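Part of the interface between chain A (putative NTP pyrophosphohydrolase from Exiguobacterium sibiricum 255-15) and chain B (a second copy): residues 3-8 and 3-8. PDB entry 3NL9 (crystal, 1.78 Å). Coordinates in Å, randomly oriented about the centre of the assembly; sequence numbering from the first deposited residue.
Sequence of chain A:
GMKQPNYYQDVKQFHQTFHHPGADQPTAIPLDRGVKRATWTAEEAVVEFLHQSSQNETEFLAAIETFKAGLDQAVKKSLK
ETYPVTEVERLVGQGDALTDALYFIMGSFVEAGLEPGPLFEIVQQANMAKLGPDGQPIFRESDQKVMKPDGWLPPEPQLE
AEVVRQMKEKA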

# COMPACT_ATOMS: atom_id res chain seq x y z
N LYS A 3 0.84 -17.92 12.72
CA LYS A 3 1.17 -17.84 11.27
C LYS A 3 1.26 -16.37 10.79
O LYS A 3 2.36 -15.87 10.50
CB LYS A 3 0.13 -18.61 10.43
N GLN A 4 0.12 -15.67 10.73
CA GLN A 4 0.06 -14.31 10.17
C GLN A 4 0.68 -13.27 11.13
O GLN A 4 0.34 -13.25 12.32
CB GLN A 4 -1.40 -13.95 9.86
CG GLN A 4 -1.57 -12.71 8.96
CD GLN A 4 -2.95 -12.08 9.07
OE1 GLN A 4 -3.69 -12.34 10.02
NE2 GLN A 4 -3.31 -11.25 8.10
N PRO A 5 1.59 -12.39 10.63
CA PRO A 5 2.18 -11.40 11.54
C PRO A 5 1.15 -10.35 11.97
O PRO A 5 0.21 -10.08 11.22
CB PRO A 5 3.30 -10.73 10.71
CG PRO A 5 3.37 -11.45 9.39
CD PRO A 5 2.08 -12.24 9.24
N ASN A 6 1.32 -9.77 13.16
CA ASN A 6 0.54 -8.59 13.53
C ASN A 6 1.21 -7.37 12.92
O ASN A 6 2.02 -6.67 13.59
CB ASN A 6 0.32 -8.38 15.04
CG ASN A 6 -0.83 -7.32 15.32
OD1 ASN A 6 -1.04 -6.31 14.56
ND2 ASN A 6 -1.59 -7.58 16.39
N TYR A 7 0.84 -7.13 11.67
CA TYR A 7 1.43 -6.08 10.85
C TYR A 7 1.44 -4.74 11.53
O TYR A 7 2.49 -4.10 11.61
CB TYR A 7 0.68 -5.94 9.53
CG TYR A 7 0.70 -7.17 8.65
CD1 TYR A 7 1.85 -7.55 7.97
CD2 TYR A 7 -0.43 -7.94 8.47
CE1 TYR A 7 1.87 -8.70 7.15
CE2 TYR A 7 -0.42 -9.07 7.67
CZ TYR A 7 0.72 -9.44 7.00
OH TYR A 7 0.69 -10.57 6.19
N TYR A 8 0.28 -4.31 12.03
CA TYR A 8 0.15 -2.98 12.61
C TYR A 8 0.99 -2.86 13.90
O TYR A 8 1.66 -1.84 14.12
CB TYR A 8 -1.35 -2.66 12.89
CG TYR A 8 -1.58 -1.34 13.60
CD1 TYR A 8 -1.46 -0.11 12.93
CD2 TYR A 8 -1.86 -1.31 14.95
CE1 TYR A 8 -1.67 1.11 13.62
CE2 TYR A 8 -2.07 -0.12 15.63
CZ TYR A 8 -1.97 1.09 14.97
OH TYR A 8 -2.19 2.26 15.68
N LYS B 3 -9.02 -11.64 16.34
CA LYS B 3 -8.91 -10.15 16.25
C LYS B 3 -8.47 -9.70 14.84
O LYS B 3 -9.27 -9.13 14.08
CB LYS B 3 -7.93 -9.62 17.31
N GLN B 4 -7.21 -9.97 14.47
CA GLN B 4 -6.63 -9.47 13.21
C GLN B 4 -7.18 -10.25 11.99
O GLN B 4 -7.18 -11.49 12.00
CB GLN B 4 -5.11 -9.57 13.27
CG GLN B 4 -4.37 -8.78 12.17
CD GLN B 4 -2.95 -9.27 11.93
OE1 GLN B 4 -2.59 -10.38 12.33
NE2 GLN B 4 -2.14 -8.45 11.27
N PRO B 5 -7.66 -9.53 10.93
CA PRO B 5 -8.17 -10.27 9.77
C PRO B 5 -7.05 -10.99 9.01
O PRO B 5 -5.91 -10.53 9.04
CB PRO B 5 -8.81 -9.18 8.88
CG PRO B 5 -8.72 -7.89 9.62
CD PRO B 5 -7.70 -8.07 10.73
N ASN B 6 -7.37 -12.10 8.35
CA ASN B 6 -6.43 -12.69 7.39
C ASN B 6 -6.55 -11.95 6.07
O ASN B 6 -7.29 -12.39 5.15
CB ASN B 6 -6.57 -14.21 7.17
CG ASN B 6 -5.29 -14.82 6.44
OD1 ASN B 6 -4.62 -14.17 5.57
ND2 ASN B 6 -4.95 -16.04 6.84
N TYR B 7 -5.81 -10.85 6.01
CA TYR B 7 -5.86 -9.93 4.89
C TYR B 7 -5.69 -10.61 3.56
O TYR B 7 -6.51 -10.41 2.66
CB TYR B 7 -4.77 -8.86 5.02
CG TYR B 7 -4.89 -7.98 6.25
CD1 TYR B 7 -5.88 -7.01 6.35
CD2 TYR B 7 -4.00 -8.10 7.30
CE1 TYR B 7 -5.98 -6.19 7.49
CE2 TYR B 7 -4.11 -7.30 8.43
CZ TYR B 7 -5.09 -6.34 8.52
OH TYR B 7 -5.15 -5.55 9.66
N TYR B 8 -4.62 -11.41 3.43
CA TYR B 8 -4.30 -12.04 2.15
C TYR B 8 -5.39 -13.05 1.74
O TYR B 8 -5.80 -13.10 0.57
CB TYR B 8 -2.90 -12.71 2.23
CG TYR B 8 -2.52 -13.49 0.98
CD1 TYR B 8 -2.12 -12.84 -0.20
CD2 TYR B 8 -2.61 -14.87 0.95
CE1 TYR B 8 -1.78 -13.59 -1.36
CE2 TYR B 8 -2.28 -15.60 -0.17
CZ TYR B 8 -1.87 -14.96 -1.33
OH TYR B 8 -1.54 -15.73 -2.43
O HOH W 1 -2.23 -11.76 5.59
O HOH W 2 -2.61 -5.73 11.61

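The contact joins the same short segment of two copies related by an exact two-fold axis, so each contact between different residues has a symmetry mate, while Gln A4–Gln B4 and Tyr A7–Tyr B7 meet across the axis itself. In each chain a loop runs into the start of a helix at Tyr A7 and Tyr B7, and the end-to-end directions of the two segments, taken from residue 4 to residue 7, lie 97° apart. The register reflects the symmetry: the CA of Gln A4 lies 7.2 Å from the CA of Asn B6, and the CA of Asn A6 lies 7.2 Å from the CA of Gln B4. Together the two stretches bury 304 Å², most of it contributed by the glutamine pair.

Gln A4 and Gln B4 are the main contributors, with 88 and 89 Å² covered. Their CA-to-CB bonds point toward the partner stretch, and chi1 and chi2 are both t, so that each side chain is extended and its amide reaches the loop-to-helix junction of the other copy. There the amide of Gln A4 lies beside the carbonyl of Pro B5, the backbone of Asn B6 and the ring of Tyr B7, and that of Gln B4 beside the same groups of Pro A5, Asn A6 and Tyr A7. The two amides also approach each other near the axis. The amide group is probably turned over in the model, so the identity of its O and N atoms, and with it the hydrogen bonding at this site, remains open; the position of the group as a whole is what brings it against the partner backbone.

The carbonyls of Pro A5 and Pro B5 that face these amides are also engaged within their own chains. Tyr A7 N donates a weak hydrogen bond to Pro A5 O at 3.0 Å, and Tyr B7 N does the same to Pro B5 O at 3.0 Å. The proline rings take little part in the contact, since their CA-to-CB bonds point away from the partner.

Tyr A7 and Tyr B7 are next in covered area, at 32 and 33 Å². Both are buried and direct their CA-to-CB bonds toward the opposing stretch, with chi1 in the m well. Their rings meet rim to rim, neither lying over the face of the other: the centroids are 5.8 Å apart, the planes are inclined at 57°, and Tyr A7 CD2 comes within 3.7 Å of Tyr B7 CE2. This is an apolar rim-to-rim contact rather than a stack.

The tyrosine hydroxyls extend the interface through water. Water 1 is hydrogen-bonded to Tyr A7 OH at 3.2 Å and accepts a hydrogen bond from Tyr B8 N at 3.2 Å, bridging the side chain of one copy to the helix backbone of the other. Water 2 makes the equivalent bridge, from Tyr B7 OH at 3.2 Å to Tyr A8 N at 3.2 Å. The side chains of Tyr A8 and Tyr B8 themselves lead away from the partner.

Asn A6 and Asn B6 contribute less surface. Each occupies the N-cap position, and its side chain caps a backbone nitrogen just past the stretch, at the beginning of the helix that begins at Tyr A7 or Tyr B7.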